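Long-range contacts in protein argonaute (Marinitoga piezophila, PDB 5I4A), which uses short guide RNAs bearing a 5'-hydroxyl to bind complementary single-stranded DNA or RNA and cleave it: residues 441-446 and 511-516; 538-543 and 588-593. One frame throughout, in Å; residues are numbered along the deposited sequence.

In the fold
Both contacts lie in the PIWI domain, in the mixed sheet of its RNase H fold, and their inner strands, 513-519 and 539-546, run side by side; Ile516 O takes the N-H of Val543. Contact 1 is the more interior, a parallel pairing with nine of its eleven touching residues buried, packed by helices 485-507 and 595-605. Contact 2 is antiparallel and only partly buried, and strand 582-589 gives way there to a turn. The chemistry follows: regular backbone bonds, an aromatic pair and a buried hydrogen bond between two asparagine side chains in contact 1; a ring-amide contact, an Asx turn and a weak salt bridge at the surface in contact 2.

Contact 1: 441-446 and 511-516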
loop_
_atom_site.group_PDB
_atom_site.type_symbol
_atom_site.label_atom_id
_atom_site.label_comp_id
_atom_site.label_asym_id
_atom_site.label_seq_id
_atom_site.Cartn_x
_atom_site.Cartn_y
_atom_site.Cartn_z
ATOM N N GLU A 441 13.268 -0.291 -24.147
ATOM C CA GLU A 441 13.552 1.139 -24.024
ATOM C C GLU A 441 12.476 1.993 -24.685
ATOM O O GLU A 441 12.298 3.162 -24.320
ATOM C CB GLU A 441 14.923 1.458 -24.628
ATOM C CG GLU A 441 15.363 2.913 -24.532
ATOM C CD GLU A 441 16.781 3.128 -25.032
ATOM O OE1 GLU A 441 16.953 3.678 -26.141
ATOM O OE2 GLU A 441 17.725 2.733 -24.317
ATOM N N LYS A 442 11.748 1.436 -25.652
ATOM C CA LYS A 442 10.773 2.210 -26.411
ATOM C C LYS A 442 9.528 2.566 -25.608
ATOM O O LYS A 442 8.668 3.290 -26.122
ATOM C CB LYS A 442 10.368 1.439 -27.664
ATOM C CG LYS A 442 9.769 0.070 -27.385
ATOM C CD LYS A 442 9.554 -0.698 -28.682
ATOM C CE LYS A 442 9.262 -2.167 -28.426
ATOM N NZ LYS A 442 9.183 -2.938 -29.697
ATOM N N ASN A 443 9.411 2.094 -24.371
ATOM C CA ASN A 443 8.204 2.265 -23.580
ATOM C C ASN A 443 8.427 3.279 -22.463
ATOM O O ASN A 443 9.523 3.391 -21.907
ATOM C CB ASN A 443 7.754 0.927 -22.990
ATOM C CG ASN A 443 7.603 -0.149 -24.047
ATOM O OD1 ASN A 443 7.051 0.092 -25.121
ATOM N ND2 ASN A 443 8.102 -1.343 -23.750
ATOM N N LEU A 444 7.366 4.018 -22.143
ATOM C CA LEU A 444 7.375 5.014 -21.079
ATOM C C LEU A 444 6.457 4.520 -19.968
ATOM O O LEU A 444 5.234 4.460 -20.144
ATOM C CB LEU A 444 6.934 6.379 -21.603
ATOM C CG LEU A 444 6.741 7.490 -20.567
ATOM C CD1 LEU A 444 8.019 7.711 -19.782
ATOM C CD2 LEU A 444 6.289 8.778 -21.239
ATOM N N TYR A 445 7.048 4.166 -18.831
ATOM C CA TYR A 445 6.313 3.610 -17.703
ATOM C C TYR A 445 5.994 4.726 -16.716
ATOM O O TYR A 445 6.903 5.354 -16.167
ATOM C CB TYR A 445 7.118 2.494 -17.038
ATOM C CG TYR A 445 7.506 1.399 -18.009
ATOM C CD1 TYR A 445 6.570 0.473 -18.449
ATOM C CD2 TYR A 445 8.802 1.299 -18.499
ATOM C CE1 TYR A 445 6.912 -0.525 -19.342
ATOM C CE2 TYR A 445 9.155 0.302 -19.395
ATOM C CZ TYR A 445 8.206 -0.606 -19.811
ATOM O OH TYR A 445 8.545 -1.599 -20.701
ATOM N N ILE A 446 4.702 4.964 -16.495
ATOM C CA ILE A 446 4.215 6.075 -15.690
ATOM C C ILE A 446 3.320 5.520 -14.591
ATOM O O ILE A 446 2.466 4.664 -14.853
ATOM C CB ILE A 446 3.452 7.095 -16.557
ATOM C CG1 ILE A 446 4.397 7.755 -17.565
ATOM C CG2 ILE A 446 2.773 8.147 -15.692
ATOM C CD1 ILE A 446 3.688 8.605 -18.597
ATOM N N PRO A 511 8.043 8.062 -27.067
ATOM C CA PRO A 511 7.882 6.655 -26.698
ATOM C C PRO A 511 6.885 5.990 -27.628
ATOM O O PRO A 511 5.832 6.550 -27.938
ATOM C CB PRO A 511 7.357 6.718 -25.261
ATOM C CG PRO A 511 6.699 8.056 -25.163
ATOM C CD PRO A 511 7.498 8.972 -26.045
ATOM N N GLU A 512 7.235 4.793 -28.095
ATOM C CA GLU A 512 6.303 4.076 -28.954
ATOM C C GLU A 512 5.090 3.600 -28.168
ATOM O O GLU A 512 3.977 3.572 -28.701
ATOM C CB GLU A 512 7.002 2.901 -29.633
ATOM C CG GLU A 512 6.348 2.514 -30.940
ATOM C CD GLU A 512 6.131 3.716 -31.846
ATOM O OE1 GLU A 512 7.112 4.187 -32.457
ATOM O OE2 GLU A 512 4.984 4.205 -31.928
ATOM N N ASN A 513 5.278 3.253 -26.898
ATOM C CA ASN A 513 4.193 2.816 -26.035
ATOM C C ASN A 513 4.293 3.527 -24.695
ATOM O O ASN A 513 5.387 3.867 -24.235
ATOM C CB ASN A 513 4.222 1.298 -25.836
ATOM C CG ASN A 513 4.391 0.547 -27.144
ATOM O OD1 ASN A 513 3.436 0.380 -27.902
ATOM N ND2 ASN A 513 5.609 0.089 -27.411
ATOM N N VAL A 514 3.140 3.751 -24.069
ATOM C CA VAL A 514 3.057 4.457 -22.795
ATOM C C VAL A 514 2.207 3.628 -21.841
ATOM O O VAL A 514 1.022 3.388 -22.105
ATOM C CB VAL A 514 2.474 5.872 -22.952
ATOM C CG1 VAL A 514 2.374 6.556 -21.601
ATOM C CG2 VAL A 514 3.334 6.700 -23.895
ATOM N N PHE A 515 2.808 3.196 -20.736
ATOM C CA PHE A 515 2.125 2.416 -19.713
ATOM C C PHE A 515 1.677 3.359 -18.604
ATOM O O PHE A 515 2.512 4.002 -17.958
ATOM C CB PHE A 515 3.040 1.330 -19.149
ATOM C CG PHE A 515 3.387 0.245 -20.134
ATOM C CD1 PHE A 515 4.174 0.517 -21.241
ATOM C CD2 PHE A 515 2.949 -1.053 -19.937
ATOM C CE1 PHE A 515 4.498 -0.478 -22.143
ATOM C CE2 PHE A 515 3.274 -2.053 -20.835
ATOM C CZ PHE A 515 4.049 -1.764 -21.940
ATOM N N ILE A 516 0.369 3.443 -18.386
ATOM C CA ILE A 516 -0.202 4.273 -17.332
ATOM C C ILE A 516 -0.721 3.327 -16.259
ATOM O O ILE A 516 -1.761 2.680 -16.428
ATOM C CB ILE A 516 -1.309 5.200 -17.850
ATOM C CG1 ILE A 516 -0.752 6.184 -18.880
ATOM C CG2 ILE A 516 -1.952 5.957 -16.700
ATOM C CD1 ILE A 516 -0.844 5.690 -20.311
#
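Lys442 comes first, just ahead of the strand: its O receives weak bonds from Glu512 N and Asn513 N, where the two segments come together. At Asn443 the side chain takes over. Chi1 -54° sets CG beside the backbone N, and chi2 -44° turns OD1 to Asn513 ND2 at 2.7 Å, nearly along the C=O axis of Asn443, while Asn443 ND2 donates to Tyr445 OH (3.1 Å) and also to Tyr593 OH. Leu444 N bonds Asn513 O at 2.9 Å, and Leu444 O takes Phe515 N at 2.8 Å; on the other face of the sheet, Leu444 CB rests on Pro511 CB (3.7 Å). Tyr445 lies alongside Phe515, its CE1 3.5 Å from Phe515 CD1 and over one face of that ring, toward the rim, with the planes 44° apart. Its hydroxyl also bonds Gln601 of helix 595-605. Ile446 closes the run, its N bonded to Phe515 O, its CD1 against Val514 CG1 (3.9 Å). This is the parallel pairing of central RNase H strands, which lead on to Asp449 and Asp519, the probable catalytic aspartates. Asn443 uses both ends of its amide, so its flip and rotation are fixed, and a polar chain is satisfied beside a buried aromatic pair.

Contact 2: 538-543 and 588-593; sequences TKYTLV and ENNTDY
An antiparallel strand pair of the PIWI sheet ends here in an Asx turn, as strand 582-589 leaves strand 539-546 and heads for helix 595-605. Glu588 O accepts two bonds, from Leu542 N (3.0 Å), which comes in from above the carbonyl plane, and from Thr541 OG1 (3.0 Å), which lies in it; OG1 stands anti to its backbone N (chi1 174°), putting it beside that oxygen. One residue on, Asn589 OD1 turns back into its own segment, taking Thr591 OG1 at 2.6 Å on a lone pair and Thr591 N at 2.9 Å, while Asn589 ND2 donates to Tyr593 O. The turn presents Asn590 to Tyr540: Asn590 N bonds Tyr540 O at 3.0 Å, almost straight (171° at the hydrogen), and its side-chain ND2 sits 2.9 Å above the centre of the Tyr540 ring, the amide plane tilted 72° from it. Asn590 OD1 takes a weak bond from Tyr540 N. Within the turn, Thr591 CG2 lies 3.2 Å from Tyr540 O; past it, Lys539 NZ forms a weak salt bridge with Asp592 OD2 at 3.2 Å. Tyr540 OH bonds Lys530, whose charge may draw density from the ring. Asn590 thus meets both the backbone and the ring of one tyrosine, still bonding strand 539-546 after strand 582-589 has ended, while Asn589 ties the turn with both ends of its amide.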
loop_
_atom_site.group_PDB
_atom_site.type_symbol
_atom_site.label_atom_id
_atom_site.label_comp_id
_atom_site.label_asym_id
_atom_site.label_seq_id
_atom_site.Cartn_x
_atom_site.Cartn_y
_atom_site.Cartn_z
ATOM N N THR A 538 0.177 8.426 -29.828
ATOM C CA THR A 538 1.001 7.451 -29.128
ATOM C C THR A 538 0.141 6.285 -28.654
ATOM O O THR A 538 -0.994 6.473 -28.202
ATOM C CB THR A 538 1.759 8.096 -27.946
ATOM O OG1 THR A 538 2.769 7.195 -27.471
ATOM C CG2 THR A 538 0.834 8.444 -26.804
ATOM N N LYS A 539 0.682 5.078 -28.794
ATOM C CA LYS A 539 0.004 3.877 -28.334
ATOM C C LYS A 539 0.240 3.705 -26.837
ATOM O O LYS A 539 1.306 4.047 -26.320
ATOM C CB LYS A 539 0.496 2.672 -29.138
ATOM C CG LYS A 539 0.140 2.813 -30.627
ATOM C CD LYS A 539 0.988 1.947 -31.557
ATOM C CE LYS A 539 2.467 2.227 -31.500
ATOM N NZ LYS A 539 3.195 1.154 -32.237
ATOM N N TYR A 540 -0.780 3.219 -26.131
ATOM C CA TYR A 540 -0.757 3.237 -24.675
ATOM C C TYR A 540 -1.547 2.055 -24.129
ATOM O O TYR A 540 -2.160 1.284 -24.874
ATOM C CB TYR A 540 -1.330 4.551 -24.136
ATOM C CG TYR A 540 -2.760 4.769 -24.560
ATOM C CD1 TYR A 540 -3.054 5.415 -25.750
ATOM C CD2 TYR A 540 -3.817 4.307 -23.782
ATOM C CE1 TYR A 540 -4.351 5.606 -26.153
ATOM C CE2 TYR A 540 -5.126 4.495 -24.182
ATOM C CZ TYR A 540 -5.381 5.148 -25.370
ATOM O OH TYR A 540 -6.665 5.349 -25.797
ATOM N N THR A 541 -1.531 1.929 -22.804
ATOM C CA THR A 541 -2.358 0.972 -22.087
ATOM C C THR A 541 -2.720 1.573 -20.736
ATOM O O THR A 541 -1.895 2.240 -20.105
ATOM C CB THR A 541 -1.647 -0.374 -21.901
ATOM O OG1 THR A 541 -2.444 -1.226 -21.068
ATOM C CG2 THR A 541 -0.272 -0.183 -21.264
ATOM N N LEU A 542 -3.957 1.348 -20.308
ATOM C CA LEU A 542 -4.458 1.849 -19.034
ATOM C C LEU A 542 -4.589 0.679 -18.072
ATOM O O LEU A 542 -5.298 -0.291 -18.361
ATOM C CB LEU A 542 -5.796 2.564 -19.211
ATOM C CG LEU A 542 -5.691 3.797 -20.106
ATOM C CD1 LEU A 542 -6.966 4.627 -20.054
ATOM C CD2 LEU A 542 -4.481 4.614 -19.690
ATOM N N VAL A 543 -3.906 0.773 -16.934
ATOM C CA VAL A 543 -3.756 -0.340 -16.008
ATOM C C VAL A 543 -4.208 0.101 -14.625
ATOM O O VAL A 543 -3.773 1.144 -14.125
ATOM C CB VAL A 543 -2.303 -0.845 -15.964
ATOM C CG1 VAL A 543 -2.185 -2.011 -15.010
ATOM C CG2 VAL A 543 -1.825 -1.230 -17.357
ATOM N N GLU A 588 -7.628 -0.554 -20.711
ATOM C CA GLU A 588 -7.588 -0.286 -22.138
ATOM C C GLU A 588 -6.221 -0.709 -22.655
ATOM O O GLU A 588 -5.245 -0.778 -21.903
ATOM C CB GLU A 588 -7.839 1.195 -22.446
ATOM C CG GLU A 588 -8.705 1.447 -23.668
ATOM C CD GLU A 588 -10.169 1.151 -23.412
ATOM O OE1 GLU A 588 -10.776 1.830 -22.557
ATOM O OE2 GLU A 588 -10.710 0.231 -24.058
ATOM N N ASN A 589 -6.157 -1.000 -23.951
ATOM C CA ASN A 589 -4.879 -1.349 -24.560
ATOM C C ASN A 589 -4.961 -1.156 -26.061
ATOM O O ASN A 589 -5.795 -1.774 -26.726
ATOM C CB ASN A 589 -4.474 -2.789 -24.235
ATOM C CG ASN A 589 -3.164 -3.187 -24.885
ATOM O OD1 ASN A 589 -2.313 -2.340 -25.153
ATOM N ND2 ASN A 589 -3.005 -4.476 -25.165
ATOM N N ASN A 590 -4.080 -0.309 -26.595
ATOM C CA ASN A 590 -3.884 -0.182 -28.034
ATOM C C ASN A 590 -2.406 -0.296 -28.399
ATOM O O ASN A 590 -2.002 0.140 -29.482
ATOM C CB ASN A 590 -4.474 1.130 -28.563
ATOM C CG ASN A 590 -3.989 2.346 -27.799
ATOM O OD1 ASN A 590 -3.252 3.170 -28.337
ATOM N ND2 ASN A 590 -4.415 2.474 -26.547
ATOM N N THR A 591 -1.595 -0.881 -27.517
ATOM C CA THR A 591 -0.216 -1.183 -27.864
ATOM C C THR A 591 -0.165 -2.458 -28.703
ATOM O O THR A 591 -1.154 -3.185 -28.847
ATOM C CB THR A 591 0.652 -1.358 -26.612
ATOM O OG1 THR A 591 0.218 -2.504 -25.874
ATOM C CG2 THR A 591 0.592 -0.128 -25.715
ATOM N N ASP A 592 1.008 -2.727 -29.268
ATOM C CA ASP A 592 1.249 -3.969 -29.988
ATOM C C ASP A 592 1.601 -5.127 -29.061
ATOM O O ASP A 592 1.867 -6.234 -29.539
ATOM C CB ASP A 592 2.361 -3.765 -31.016
ATOM C CG ASP A 592 2.023 -2.672 -32.015
ATOM O OD1 ASP A 592 0.819 -2.455 -32.278
ATOM O OD2 ASP A 592 2.960 -2.038 -32.545
ATOM N N TYR A 593 1.602 -4.893 -27.752
ATOM C CA TYR A 593 1.836 -5.951 -26.785
ATOM C C TYR A 593 0.536 -6.673 -26.470
ATOM O O TYR A 593 -0.537 -6.064 -26.425
ATOM C CB TYR A 593 2.422 -5.383 -25.493
ATOM C CG TYR A 593 3.835 -4.873 -25.606
ATOM C CD1 TYR A 593 4.887 -5.744 -25.849
ATOM C CD2 TYR A 593 4.124 -3.526 -25.437
ATOM C CE1 TYR A 593 6.185 -5.285 -25.940
ATOM C CE2 TYR A 593 5.420 -3.058 -25.526
ATOM C CZ TYR A 593 6.447 -3.941 -25.776
ATOM O OH TYR A 593 7.740 -3.479 -25.865
#